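Local coordinates for DUF683-containing protein (Cyanothece, PDB 3CSX), which is of unknown function but is a metal-binding protein associated with nitrogen fixation, at residues B[15-20]-B[71-76]; B[22-27]-B[64-69]; B[29-34]-B[60-65]. One frame throughout, in Å; residues are numbered along the deposited sequence.

How the contacts relate
All three contacts join helix 14-44 to helix 52-77, the two antiparallel arms of a Rop-like helical hairpin. Contact 1 lies nearest the open end; contacts 2 and 3 lie inside the loop it closes, contact 3 being nearer the turn and sharing Arg64 and Glu65 with contact 2. Centres of contacts 1 and 2 lie about 10 Å apart, those of contacts 2 and 3 about 8 Å, and those of contacts 1 and 3 about 18 Å. Leu20 touches Leu69 between the first two, and Leu66 touches Ala31 between the last two, so one apolar seam runs through them. Each also reaches the second subunit, consistent with a four-helix bundle built from two hairpins.

Contact 1 of 3, residues B[15-20]-B[71-76]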
ATOM      1  N   GLU B  15     -12.676   8.857  15.446  1.00 35.20           N
ATOM      2  CA  GLU B  15     -12.057  10.161  15.177  1.00 35.51           C
ATOM      3  C   GLU B  15     -10.841  10.038  14.231  1.00 35.44           C
ATOM      4  O   GLU B  15     -10.741  10.762  13.218  1.00 34.66           O
ATOM      5  CB  GLU B  15     -11.617  10.808  16.499  1.00 36.50           C
ATOM      6  CG  GLU B  15     -12.752  11.277  17.444  1.00 38.70           C
ATOM      7  CD  GLU B  15     -13.610  10.175  18.053  1.00 41.02           C
ATOM      8  OE1 GLU B  15     -13.184   8.987  18.145  1.00 40.52           O
ATOM      9  OE2 GLU B  15     -14.749  10.521  18.458  1.00 43.66           O
ATOM     10  N   ALA B  16      -9.929   9.116  14.567  1.00 34.78           N
ATOM     11  CA  ALA B  16      -8.765   8.801  13.724  1.00 33.86           C
ATOM     12  C   ALA B  16      -9.165   8.393  12.305  1.00 33.42           C
ATOM     13  O   ALA B  16      -8.541   8.842  11.343  1.00 32.61           O
ATOM     14  CB  ALA B  16      -7.931   7.716  14.350  1.00 34.12           C
ATOM     15  N   VAL B  17     -10.180   7.533  12.197  1.00 32.63           N
ATOM     16  CA  VAL B  17     -10.677   7.095  10.895  1.00 32.17           C
ATOM     17  C   VAL B  17     -11.193   8.297  10.098  1.00 32.41           C
ATOM     18  O   VAL B  17     -10.845   8.448   8.926  1.00 31.72           O
ATOM     19  CB  VAL B  17     -11.749   5.985  11.003  1.00 32.04           C
ATOM     20  CG1 VAL B  17     -12.373   5.736   9.649  1.00 32.30           C
ATOM     21  CG2 VAL B  17     -11.146   4.681  11.564  1.00 31.66           C
ATOM     22  N   ALA B  18     -11.980   9.174  10.731  1.00 32.07           N
ATOM     23  CA  ALA B  18     -12.502  10.377  10.049  1.00 31.90           C
ATOM     24  C   ALA B  18     -11.401  11.266   9.483  1.00 31.61           C
ATOM     25  O   ALA B  18     -11.509  11.788   8.361  1.00 31.78           O
ATOM     26  CB  ALA B  18     -13.413  11.194  10.989  1.00 31.72           C
ATOM     27  N   ASP B  19     -10.346  11.463  10.274  1.00 31.63           N
ATOM     28  CA  ASP B  19      -9.175  12.208   9.839  1.00 30.51           C
ATOM     29  C   ASP B  19      -8.492  11.578   8.618  1.00 29.32           C
ATOM     30  O   ASP B  19      -8.178  12.278   7.664  1.00 28.82           O
ATOM     31  CB  ASP B  19      -8.175  12.351  10.998  1.00 31.13           C
ATOM     32  CG  ASP B  19      -8.720  13.210  12.134  1.00 34.37           C
ATOM     33  OD1 ASP B  19      -9.721  13.954  11.908  1.00 36.60           O
ATOM     34  OD2 ASP B  19      -8.149  13.136  13.243  1.00 36.53           O
ATOM     35  N   LEU B  20      -8.251  10.272   8.671  1.00 27.97           N
ATOM     36  CA  LEU B  20      -7.598   9.555   7.563  1.00 27.86           C
ATOM     37  C   LEU B  20      -8.457   9.642   6.301  1.00 28.36           C
ATOM     38  O   LEU B  20      -7.942   9.919   5.213  1.00 27.69           O
ATOM     39  CB  LEU B  20      -7.349   8.083   7.942  1.00 28.40           C
ATOM     40  CG  LEU B  20      -6.650   7.159   6.925  1.00 28.09           C
ATOM     41  CD1 LEU B  20      -5.323   7.740   6.427  1.00 25.98           C
ATOM     42  CD2 LEU B  20      -6.404   5.796   7.527  1.00 27.28           C
ATOM     43  N   LYS B  71      -5.242   1.385   1.852  1.00 22.04           N
ATOM     44  CA  LYS B  71      -5.030   0.083   2.511  1.00 23.02           C
ATOM     45  C   LYS B  71      -5.006   0.202   4.038  1.00 23.84           C
ATOM     46  O   LYS B  71      -5.598  -0.627   4.716  1.00 22.75           O
ATOM     47  CB  LYS B  71      -3.737  -0.559   2.010  1.00 22.74           C
ATOM     48  CG  LYS B  71      -3.848  -1.034   0.551  1.00 24.93           C
ATOM     49  CD  LYS B  71      -2.496  -1.397  -0.085  1.00 25.51           C
ATOM     50  CE  LYS B  71      -2.679  -2.434  -1.223  1.00 28.68           C
ATOM     51  NZ  LYS B  71      -3.923  -2.173  -2.059  1.00 32.60           N
ATOM     52  N   LYS B  72      -4.318   1.227   4.565  1.00 22.81           N
ATOM     53  CA  LYS B  72      -4.328   1.514   6.006  1.00 24.06           C
ATOM     54  C   LYS B  72      -5.756   1.752   6.498  1.00 24.49           C
ATOM     55  O   LYS B  72      -6.168   1.175   7.518  1.00 23.76           O
ATOM     56  CB  LYS B  72      -3.433   2.735   6.351  1.00 24.09           C
ATOM     57  CG  LYS B  72      -3.195   2.910   7.856  1.00 25.39           C
ATOM     58  CD  LYS B  72      -2.107   3.922   8.179  1.00 23.65           C
ATOM     59  CE  LYS B  72      -2.593   5.388   8.016  1.00 23.34           C
ATOM     60  NZ  LYS B  72      -1.445   6.305   8.249  1.00 23.13           N
ATOM     61  N   LEU B  73      -6.502   2.595   5.771  1.00 26.09           N
ATOM     62  CA  LEU B  73      -7.902   2.910   6.127  1.00 27.24           C
ATOM     63  C   LEU B  73      -8.741   1.642   6.244  1.00 28.68           C
ATOM     64  O   LEU B  73      -9.436   1.436   7.248  1.00 29.00           O
ATOM     65  CB  LEU B  73      -8.539   3.883   5.128  1.00 27.21           C
ATOM     66  CG  LEU B  73     -10.033   4.232   5.328  1.00 27.25           C
ATOM     67  CD1 LEU B  73     -10.257   4.882   6.683  1.00 27.50           C
ATOM     68  CD2 LEU B  73     -10.533   5.141   4.232  1.00 27.26           C
ATOM     69  N   ASN B  74      -8.650   0.775   5.249  1.00 30.11           N
ATOM     70  CA  ASN B  74      -9.387  -0.490   5.313  1.00 32.27           C
ATOM     71  C   ASN B  74      -9.014  -1.280   6.560  1.00 32.45           C
ATOM     72  O   ASN B  74      -9.898  -1.727   7.304  1.00 32.77           O
ATOM     73  CB  ASN B  74      -9.186  -1.331   4.053  1.00 32.96           C
ATOM     74  CG  ASN B  74      -9.942  -0.793   2.856  1.00 36.65           C
ATOM     75  OD1 ASN B  74     -11.089  -0.336   2.974  1.00 43.20           O
ATOM     76  ND2 ASN B  74      -9.307  -0.848   1.678  1.00 39.47           N
ATOM     77  N   ILE B  75      -7.713  -1.411   6.814  1.00 32.87           N
ATOM     78  CA  ILE B  75      -7.227  -2.123   8.005  1.00 33.70           C
ATOM     79  C   ILE B  75      -7.733  -1.471   9.295  1.00 34.43           C
ATOM     80  O   ILE B  75      -8.195  -2.176  10.202  1.00 35.13           O
ATOM     81  CB  ILE B  75      -5.684  -2.262   8.017  1.00 33.20           C
ATOM     82  CG1 ILE B  75      -5.244  -3.407   7.089  1.00 34.14           C
ATOM     83  CG2 ILE B  75      -5.152  -2.537   9.424  1.00 33.64           C
ATOM     84  CD1 ILE B  75      -3.817  -3.251   6.536  1.00 33.94           C
ATOM     85  N   TRP B  76      -7.674  -0.141   9.365  1.00 34.63           N
ATOM     86  CA  TRP B  76      -8.132   0.600  10.543  1.00 35.99           C
ATOM     87  C   TRP B  76      -9.612   0.364  10.822  1.00 38.52           C
ATOM     88  O   TRP B  76     -10.000  -0.020  11.945  1.00 39.25           O
ATOM     89  CB  TRP B  76      -7.880   2.099  10.363  1.00 33.36           C
ATOM     90  CG  TRP B  76      -6.481   2.524  10.697  1.00 31.54           C
ATOM     91  CD1 TRP B  76      -5.382   1.726  10.810  1.00 28.27           C
ATOM     92  CD2 TRP B  76      -6.034   3.869  10.933  1.00 28.77           C
ATOM     93  NE1 TRP B  76      -4.274   2.494  11.127  1.00 29.47           N
ATOM     94  CE2 TRP B  76      -4.644   3.810  11.183  1.00 27.58           C
ATOM     95  CE3 TRP B  76      -6.677   5.116  10.960  1.00 29.81           C
ATOM     96  CZ2 TRP B  76      -3.888   4.948  11.474  1.00 28.58           C
ATOM     97  CZ3 TRP B  76      -5.925   6.245  11.232  1.00 29.19           C
ATOM     98  CH2 TRP B  76      -4.538   6.153  11.493  1.00 28.83           C
TER
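Near the open end of the Rop-like antiparallel hairpin, Leu20 of helix 14-44 and Trp76 of helix 52-77 carry the packing between the two arms. The axes of the 15-20 and 71-76 segments approach to 10.4 Å, with 160° between their N-to-C directions. Leu20 leads with one methyl: CD2 lies over a face of the indole and 3.9 Å from the centroid of its six-membered ring, a CH-pi contact displaced toward the rim at CE3. The same methyl drops onto the backbone of the opposing helix, 3.5 Å from Leu73 CA, while the Leu20 and Leu73 side chains run antiparallel alongside one another. Trp76 CG is anti to the carbonyl carbon (chi1 -83°), and the ring beyond it reaches helix 14-44 with its CZ3 corner. There Ala16 O lies in the ring plane at its edge, 3.7 Å from CZ3, and Ala16 CB packs against the same corner at 4.0 Å. Lys72, from within the same helix, lays CG over the face that Leu20 uses, and its CE comes within 3.9 Å of Leu20 CD2. Beside this, the Val17 and Leu73 side chains meet at about a right angle, CG1 of Val17 and CD1 of Leu73 being 3.7 Å apart. An alanine in place of Trp76 would probably leave Leu20 CD2 without the ring face it rests on and open a gap beside Ala16. The contact continues along helix 52-77 in both directions, with Val17 also touching Glu77 and Leu20 touching Leu69, and Trp76 packs in addition on Arg25 of the second subunit, linking this end of the hairpin to the other half of the assembly.

Contact 2 of 3, residues B[22-27]-B[64-69]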
ATOM      1  N   LYS B  22     -10.320  12.051   5.514  1.00 29.13           N
ATOM      2  CA  LYS B  22     -10.138  13.422   5.053  1.00 29.33           C
ATOM      3  C   LYS B  22      -8.829  13.586   4.273  1.00 28.68           C
ATOM      4  O   LYS B  22      -8.783  14.251   3.239  1.00 28.15           O
ATOM      5  CB  LYS B  22     -10.179  14.384   6.256  1.00 29.96           C
ATOM      6  CG  LYS B  22     -10.107  15.883   5.896  1.00 33.87           C
ATOM      7  CD  LYS B  22     -11.458  16.398   5.360  1.00 37.77           C
ATOM      8  CE  LYS B  22     -11.270  17.589   4.420  1.00 37.07           C
ATOM      9  NZ  LYS B  22      -9.999  18.315   4.691  1.00 38.96           N
ATOM     10  N   LYS B  23      -7.770  12.979   4.793  1.00 26.65           N
ATOM     11  CA  LYS B  23      -6.470  13.014   4.173  1.00 25.67           C
ATOM     12  C   LYS B  23      -6.564  12.298   2.826  1.00 24.94           C
ATOM     13  O   LYS B  23      -6.054  12.781   1.815  1.00 24.89           O
ATOM     14  CB  LYS B  23      -5.482  12.302   5.093  1.00 25.53           C
ATOM     15  CG  LYS B  23      -4.039  12.299   4.647  1.00 24.34           C
ATOM     16  CD  LYS B  23      -3.211  11.628   5.717  1.00 24.20           C
ATOM     17  CE  LYS B  23      -1.755  11.419   5.288  1.00 22.24           C
ATOM     18  NZ  LYS B  23      -1.015  12.712   4.983  1.00 20.93           N
ATOM     19  N   VAL B  24      -7.212  11.142   2.819  1.00 25.23           N
ATOM     20  CA  VAL B  24      -7.323  10.368   1.598  1.00 24.86           C
ATOM     21  C   VAL B  24      -8.047  11.163   0.525  1.00 25.97           C
ATOM     22  O   VAL B  24      -7.625  11.174  -0.619  1.00 26.03           O
ATOM     23  CB  VAL B  24      -7.956   8.993   1.833  1.00 24.60           C
ATOM     24  CG1 VAL B  24      -8.487   8.397   0.519  1.00 23.47           C
ATOM     25  CG2 VAL B  24      -6.960   8.058   2.494  1.00 22.34           C
ATOM     26  N   ARG B  25      -9.142  11.831   0.889  1.00 27.95           N
ATOM     27  CA  ARG B  25      -9.880  12.651  -0.080  1.00 28.38           C
ATOM     28  C   ARG B  25      -9.073  13.806  -0.658  1.00 27.97           C
ATOM     29  O   ARG B  25      -9.132  14.044  -1.842  1.00 28.43           O
ATOM     30  CB  ARG B  25     -11.186  13.178   0.531  1.00 29.40           C
ATOM     31  CG  ARG B  25     -12.031  13.973  -0.449  1.00 31.09           C
ATOM     32  CD  ARG B  25     -13.193  14.632   0.275  1.00 36.43           C
ATOM     33  NE  ARG B  25     -14.252  15.032  -0.655  1.00 42.13           N
ATOM     34  CZ  ARG B  25     -15.231  14.238  -1.082  1.00 43.74           C
ATOM     35  NH1 ARG B  25     -15.295  12.973  -0.685  1.00 46.15           N
ATOM     36  NH2 ARG B  25     -16.149  14.711  -1.922  1.00 46.25           N
ATOM     37  N   LYS B  26      -8.339  14.567   0.161  1.00 28.07           N
ATOM     38  CA  LYS B  26      -7.490  15.607  -0.419  1.00 27.98           C
ATOM     39  C   LYS B  26      -6.410  15.061  -1.388  1.00 26.55           C
ATOM     40  O   LYS B  26      -6.093  15.658  -2.450  1.00 26.07           O
ATOM     41  CB  LYS B  26      -6.883  16.504   0.676  1.00 28.73           C
ATOM     42  CG  LYS B  26      -7.938  17.338   1.427  1.00 31.21           C
ATOM     43  CD  LYS B  26      -7.330  18.083   2.621  1.00 31.02           C
ATOM     44  CE  LYS B  26      -6.727  19.443   2.206  1.00 36.91           C
ATOM     45  NZ  LYS B  26      -7.662  20.547   2.591  1.00 40.11           N
ATOM     46  N   LEU B  27      -5.835  13.924  -1.015  1.00 25.25           N
ATOM     47  CA  LEU B  27      -4.800  13.320  -1.807  1.00 23.94           C
ATOM     48  C   LEU B  27      -5.356  12.723  -3.096  1.00 23.57           C
ATOM     49  O   LEU B  27      -4.689  12.745  -4.124  1.00 22.33           O
ATOM     50  CB  LEU B  27      -4.095  12.230  -1.010  1.00 23.21           C
ATOM     51  CG  LEU B  27      -2.753  11.786  -1.571  1.00 24.88           C
ATOM     52  CD1 LEU B  27      -1.741  12.958  -1.633  1.00 24.53           C
ATOM     53  CD2 LEU B  27      -2.248  10.629  -0.679  1.00 24.76           C
ATOM     54  N   ARG B  64       1.299   5.892  -5.058  1.00 17.60           N
ATOM     55  CA  ARG B  64       1.794   4.948  -4.050  1.00 18.43           C
ATOM     56  C   ARG B  64       1.366   5.396  -2.681  1.00 17.66           C
ATOM     57  O   ARG B  64       0.909   4.591  -1.865  1.00 17.26           O
ATOM     58  CB  ARG B  64       3.322   4.834  -4.056  1.00 18.16           C
ATOM     59  CG  ARG B  64       3.794   3.809  -3.003  1.00 23.66           C
ATOM     60  CD  ARG B  64       5.283   3.669  -3.073  1.00 30.14           C
ATOM     61  NE  ARG B  64       5.840   2.749  -2.067  1.00 38.64           N
ATOM     62  CZ  ARG B  64       5.769   1.411  -2.111  1.00 39.85           C
ATOM     63  NH1 ARG B  64       5.145   0.783  -3.097  1.00 41.16           N
ATOM     64  NH2 ARG B  64       6.316   0.695  -1.138  1.00 41.89           N
ATOM     65  N   GLU B  65       1.534   6.693  -2.391  1.00 16.84           N
ATOM     66  CA  GLU B  65       1.109   7.166  -1.066  1.00 15.94           C
ATOM     67  C   GLU B  65      -0.408   6.971  -0.880  1.00 16.15           C
ATOM     68  O   GLU B  65      -0.911   6.561   0.184  1.00 15.80           O
ATOM     69  CB  GLU B  65       1.506   8.640  -0.838  1.00 16.09           C
ATOM     70  CG  GLU B  65       1.285   9.040   0.640  1.00 18.18           C
ATOM     71  CD  GLU B  65       1.188  10.553   0.856  1.00 22.08           C
ATOM     72  OE1 GLU B  65       1.246  11.297  -0.136  1.00 19.74           O
ATOM     73  OE2 GLU B  65       1.073  10.983   2.029  1.00 25.22           O
ATOM     74  N   LEU B  66      -1.154   7.315  -1.904  1.00 16.85           N
ATOM     75  CA  LEU B  66      -2.590   7.154  -1.846  1.00 17.61           C
ATOM     76  C   LEU B  66      -2.998   5.701  -1.571  1.00 17.89           C
ATOM     77  O   LEU B  66      -3.915   5.439  -0.780  1.00 17.42           O
ATOM     78  CB  LEU B  66      -3.224   7.657  -3.148  1.00 17.81           C
ATOM     79  CG  LEU B  66      -4.759   7.678  -3.187  1.00 18.35           C
ATOM     80  CD1 LEU B  66      -5.401   8.553  -2.109  1.00 21.31           C
ATOM     81  CD2 LEU B  66      -5.158   8.146  -4.620  1.00 18.75           C
ATOM     82  N   ASP B  67      -2.325   4.774  -2.229  1.00 18.45           N
ATOM     83  CA  ASP B  67      -2.647   3.325  -2.096  1.00 19.10           C
ATOM     84  C   ASP B  67      -2.314   2.881  -0.668  1.00 19.92           C
ATOM     85  O   ASP B  67      -3.100   2.214  -0.031  1.00 20.14           O
ATOM     86  CB  ASP B  67      -1.801   2.554  -3.105  1.00 18.89           C
ATOM     87  CG  ASP B  67      -2.187   1.068  -3.230  1.00 20.67           C
ATOM     88  OD1 ASP B  67      -3.361   0.698  -3.033  1.00 26.51           O
ATOM     89  OD2 ASP B  67      -1.271   0.297  -3.550  1.00 22.78           O
ATOM     90  N   GLN B  68      -1.167   3.306  -0.141  1.00 19.54           N
ATOM     91  CA  GLN B  68      -0.848   2.999   1.262  1.00 20.64           C
ATOM     92  C   GLN B  68      -1.906   3.486   2.222  1.00 19.34           C
ATOM     93  O   GLN B  68      -2.269   2.785   3.162  1.00 18.38           O
ATOM     94  CB  GLN B  68       0.520   3.586   1.697  1.00 20.23           C
ATOM     95  CG  GLN B  68       1.694   3.039   0.922  1.00 24.05           C
ATOM     96  CD  GLN B  68       2.236   1.710   1.457  1.00 27.96           C
ATOM     97  OE1 GLN B  68       1.569   1.016   2.195  1.00 28.96           O
ATOM     98  NE2 GLN B  68       3.472   1.365   1.067  1.00 31.64           N
ATOM     99  N   LEU B  69      -2.411   4.702   2.010  1.00 20.05           N
ATOM    100  CA  LEU B  69      -3.354   5.244   2.958  1.00 20.31           C
ATOM    101  C   LEU B  69      -4.700   4.525   2.836  1.00 20.42           C
ATOM    102  O   LEU B  69      -5.356   4.226   3.835  1.00 20.60           O
ATOM    103  CB  LEU B  69      -3.492   6.750   2.761  1.00 20.28           C
ATOM    104  CG  LEU B  69      -2.269   7.584   3.144  1.00 20.56           C
ATOM    105  CD1 LEU B  69      -2.557   9.033   2.704  1.00 21.98           C
ATOM    106  CD2 LEU B  69      -1.980   7.478   4.658  1.00 20.60           C
TER
HETATM  107  O   HOH W   1      -1.556  12.856   2.331  1.00 29.95           O
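Leu27 and Leu69 face each other with unlike first torsions: CG of Leu27 is anti to its backbone N (chi1 -164°), whereas CG of Leu69 is anti to its carbonyl carbon (chi1 -69°). Their methyls meet between the antiparallel helices, Leu27 CD2 standing 3.8 Å from Leu69 CD1. Leu27 CD2 is a shared point, since it also rests 3.7 Å from Leu66 CA, on the backbone of helix 52-77. Leu66 CD1 in turn reaches helix 14-44, 3.7 Å from Val24 O, where a methyl covers a carbonyl oxygen. Val24 and Leu69 pass side by side, pointing opposite ways, with CG2 of Val24 at 3.7 Å from CB of Leu69.

A charged margin closes one side of this apolar layer. The aliphatic part of Lys23 crosses Leu69 at about a right angle and lays CE 3.6 Å from Leu69 CD1, shielding that methyl. Its ammonium stops short of a salt bridge with Glu65, but a water spans the interval: Lys23 NZ donates to it at 2.7 Å, and the water in turn donates to Glu65 OE2 at 3.2 Å. The opposite charges would probably still attract across this bridge. Glu65 OE1 lies 3.6 Å from Leu27 CD2, so one oxygen of the carboxylate borders the leucine methyls while OE2 takes the water.

Helix 14-44 and helix 52-77 thus pack leucines and a valine along the common seam of the antiparallel Rop-like hairpin, and Leu27 continues it onto Ile62. On the side of the second subunit, Gln68 NE2 hydrogen-bonds to Gln33 of that subunit and Asp67 packs on Met36 of the second subunit, so helix 52-77 contacts both its own partner helix and the other hairpin.

Contact 3 of 3, residues B[29-34]-B[60-65]; sequences SKAGQM and YEIFRE
The Phe63 ring of helix 52-77 lies flat against Ala31 of helix 14-44, within the antiparallel hairpin of this Rop-like fold. Ala31 CB stands over one face of the ring, 3.9 Å from its centroid and 19° off the normal, a CH-pi contact. Phe63 CG is anti to the carbonyl carbon (chi1 -82°). From there the ring extends across to the opposing backbone, where its far rim meets a carbonyl: CE2 lies 3.4 Å from Ala31 O. The short side chain of Ala31 is consistent with the close approach here: Ala31 CA and Ile62 CA are 5.9 Å apart. The axes of the 29-34 and 60-65 segments approach to 9.3 Å, nearer than in the other two contacts.

Ile62 points at helix 14-44 beside Ala31, and its CG2 branch faces Met34. Met34 is bent at chi2 and chi3 and its end leads away from the 60-65 segment; the side chain also packs on Lys58 and Thr59. The part of Met34 left facing Ile62 is the root of the side chain, CG lying 4.0 Å from Ile62 CG2.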
ATOM      1  N   SER B  29      -7.619  13.971  -4.877  1.00 25.01           N
ATOM      2  CA  SER B  29      -7.674  15.117  -5.791  1.00 25.08           C
ATOM      3  C   SER B  29      -6.342  15.442  -6.418  1.00 23.91           C
ATOM      4  O   SER B  29      -6.285  15.664  -7.629  1.00 23.37           O
ATOM      5  CB  SER B  29      -8.232  16.362  -5.090  1.00 26.09           C
ATOM      6  OG  SER B  29      -9.485  16.051  -4.536  1.00 30.09           O
ATOM      7  N   LYS B  30      -5.271  15.432  -5.599  1.00 23.33           N
ATOM      8  CA  LYS B  30      -3.942  15.745  -6.058  1.00 22.82           C
ATOM      9  C   LYS B  30      -3.470  14.665  -7.026  1.00 21.24           C
ATOM     10  O   LYS B  30      -2.821  14.950  -8.026  1.00 20.47           O
ATOM     11  CB  LYS B  30      -2.961  15.807  -4.891  1.00 23.22           C
ATOM     12  CG  LYS B  30      -3.022  17.081  -4.015  1.00 27.30           C
ATOM     13  CD  LYS B  30      -2.877  18.348  -4.836  1.00 32.92           C
ATOM     14  CE  LYS B  30      -1.418  18.694  -5.105  1.00 37.72           C
ATOM     15  NZ  LYS B  30      -1.290  20.057  -5.701  1.00 39.27           N
ATOM     16  N   ALA B  31      -3.835  13.429  -6.716  1.00 20.07           N
ATOM     17  CA  ALA B  31      -3.481  12.281  -7.565  1.00 20.42           C
ATOM     18  C   ALA B  31      -4.145  12.418  -8.913  1.00 20.35           C
ATOM     19  O   ALA B  31      -3.496  12.244  -9.937  1.00 20.33           O
ATOM     20  CB  ALA B  31      -3.913  10.992  -6.915  1.00 20.00           C
ATOM     21  N   GLY B  32      -5.446  12.722  -8.901  1.00 20.75           N
ATOM     22  CA  GLY B  32      -6.180  13.028 -10.131  1.00 21.31           C
ATOM     23  C   GLY B  32      -5.512  14.074 -10.994  1.00 21.52           C
ATOM     24  O   GLY B  32      -5.541  13.983 -12.236  1.00 19.68           O
ATOM     25  N   GLN B  33      -4.902  15.083 -10.353  1.00 21.28           N
ATOM     26  CA  GLN B  33      -4.206  16.127 -11.089  1.00 21.88           C
ATOM     27  C   GLN B  33      -2.996  15.632 -11.800  1.00 20.15           C
ATOM     28  O   GLN B  33      -2.755  16.020 -12.921  1.00 19.44           O
ATOM     29  CB  GLN B  33      -3.751  17.279 -10.177  1.00 21.73           C
ATOM     30  CG  GLN B  33      -4.849  18.226  -9.866  1.00 27.32           C
ATOM     31  CD  GLN B  33      -4.574  18.949  -8.569  1.00 32.00           C
ATOM     32  OE1 GLN B  33      -3.406  19.245  -8.252  1.00 33.99           O
ATOM     33  NE2 GLN B  33      -5.612  19.187  -7.796  1.00 31.08           N
ATOM     34  N   MET B  34      -2.218  14.777 -11.138  1.00 19.74           N
ATOM     35  CA  MET B  34      -1.045  14.243 -11.723  1.00 19.41           C
ATOM     36  C   MET B  34      -1.436  13.256 -12.811  1.00 17.96           C
ATOM     37  O   MET B  34      -0.767  13.205 -13.845  1.00 18.16           O
ATOM     38  CB  MET B  34      -0.121  13.597 -10.667  1.00 19.74           C
ATOM     39  CG  MET B  34       0.601  14.645  -9.766  1.00 24.77           C
ATOM     40  SD  MET B  34       1.638  15.730 -10.743  1.00 29.84           S
ATOM     41  CE  MET B  34       2.674  14.644 -11.742  1.00 27.58           C
ATOM     42  N   TYR B  60       3.802   8.468  -9.919  1.00 18.25           N
ATOM     43  CA  TYR B  60       3.907   7.187  -9.203  1.00 18.03           C
ATOM     44  C   TYR B  60       3.889   7.397  -7.692  1.00 18.72           C
ATOM     45  O   TYR B  60       3.173   6.720  -6.965  1.00 17.42           O
ATOM     46  CB  TYR B  60       5.171   6.443  -9.627  1.00 19.07           C
ATOM     47  CG  TYR B  60       5.494   5.342  -8.664  1.00 20.23           C
ATOM     48  CD1 TYR B  60       4.765   4.153  -8.672  1.00 19.38           C
ATOM     49  CD2 TYR B  60       6.519   5.506  -7.718  1.00 22.00           C
ATOM     50  CE1 TYR B  60       5.045   3.151  -7.762  1.00 20.49           C
ATOM     51  CE2 TYR B  60       6.803   4.531  -6.807  1.00 24.00           C
ATOM     52  CZ  TYR B  60       6.075   3.340  -6.841  1.00 23.90           C
ATOM     53  OH  TYR B  60       6.357   2.348  -5.916  1.00 24.78           O
ATOM     54  N   GLU B  61       4.667   8.381  -7.218  1.00 19.18           N
ATOM     55  CA  GLU B  61       4.807   8.587  -5.810  1.00 19.04           C
ATOM     56  C   GLU B  61       3.527   8.954  -5.120  1.00 18.50           C
ATOM     57  O   GLU B  61       3.238   8.444  -4.051  1.00 17.72           O
ATOM     58  CB  GLU B  61       5.908   9.625  -5.553  1.00 20.28           C
ATOM     59  CG  GLU B  61       7.276   9.097  -5.973  1.00 23.13           C
ATOM     60  CD  GLU B  61       7.691   7.779  -5.299  1.00 31.87           C
ATOM     61  OE1 GLU B  61       7.153   7.414  -4.226  1.00 36.72           O
ATOM     62  OE2 GLU B  61       8.592   7.102  -5.857  1.00 37.02           O
ATOM     63  N   ILE B  62       2.744   9.838  -5.739  1.00 19.06           N
ATOM     64  CA  ILE B  62       1.483  10.215  -5.186  1.00 18.88           C
ATOM     65  C   ILE B  62       0.480   9.026  -5.159  1.00 17.45           C
ATOM     66  O   ILE B  62      -0.212   8.798  -4.174  1.00 15.93           O
ATOM     67  CB  ILE B  62       0.915  11.541  -5.862  1.00 19.99           C
ATOM     68  CG1 ILE B  62      -0.309  12.063  -5.100  1.00 21.94           C
ATOM     69  CG2 ILE B  62       0.618  11.404  -7.348  1.00 21.82           C
ATOM     70  CD1 ILE B  62      -1.501  11.224  -5.222  1.00 29.98           C
ATOM     71  N   PHE B  63       0.420   8.261  -6.230  1.00 18.21           N
ATOM     72  CA  PHE B  63      -0.466   7.081  -6.215  1.00 17.68           C
ATOM     73  C   PHE B  63      -0.017   6.020  -5.246  1.00 17.03           C
ATOM     74  O   PHE B  63      -0.852   5.337  -4.622  1.00 17.19           O
ATOM     75  CB  PHE B  63      -0.676   6.544  -7.637  1.00 17.31           C
ATOM     76  CG  PHE B  63      -1.738   7.297  -8.398  1.00 18.50           C
ATOM     77  CD1 PHE B  63      -3.089   6.960  -8.243  1.00 19.90           C
ATOM     78  CD2 PHE B  63      -1.403   8.347  -9.249  1.00 16.90           C
ATOM     79  CE1 PHE B  63      -4.081   7.658  -8.942  1.00 18.73           C
ATOM     80  CE2 PHE B  63      -2.399   9.073  -9.928  1.00 18.24           C
ATOM     81  CZ  PHE B  63      -3.723   8.718  -9.785  1.00 19.50           C
ATOM     82  N   ARG B  64       1.299   5.892  -5.058  1.00 17.60           N
ATOM     83  CA  ARG B  64       1.794   4.948  -4.050  1.00 18.43           C
ATOM     84  C   ARG B  64       1.366   5.396  -2.681  1.00 17.66           C
ATOM     85  O   ARG B  64       0.909   4.591  -1.865  1.00 17.26           O
ATOM     86  CB  ARG B  64       3.322   4.834  -4.056  1.00 18.16           C
ATOM     87  CG  ARG B  64       3.794   3.809  -3.003  1.00 23.66           C
ATOM     88  CD  ARG B  64       5.283   3.669  -3.073  1.00 30.14           C
ATOM     89  NE  ARG B  64       5.840   2.749  -2.067  1.00 38.64           N
ATOM     90  CZ  ARG B  64       5.769   1.411  -2.111  1.00 39.85           C
ATOM     91  NH1 ARG B  64       5.145   0.783  -3.097  1.00 41.16           N
ATOM     92  NH2 ARG B  64       6.316   0.695  -1.138  1.00 41.89           N
ATOM     93  N   GLU B  65       1.534   6.693  -2.391  1.00 16.84           N
ATOM     94  CA  GLU B  65       1.109   7.166  -1.066  1.00 15.94           C
ATOM     95  C   GLU B  65      -0.408   6.971  -0.880  1.00 16.15           C
ATOM     96  O   GLU B  65      -0.911   6.561   0.184  1.00 15.80           O
ATOM     97  CB  GLU B  65       1.506   8.640  -0.838  1.00 16.09           C
ATOM     98  CG  GLU B  65       1.285   9.040   0.640  1.00 18.18           C
ATOM     99  CD  GLU B  65       1.188  10.553   0.856  1.00 22.08           C
ATOM    100  OE1 GLU B  65       1.246  11.297  -0.136  1.00 19.74           O
ATOM    101  OE2 GLU B  65       1.073  10.983   2.029  1.00 25.22           O
TER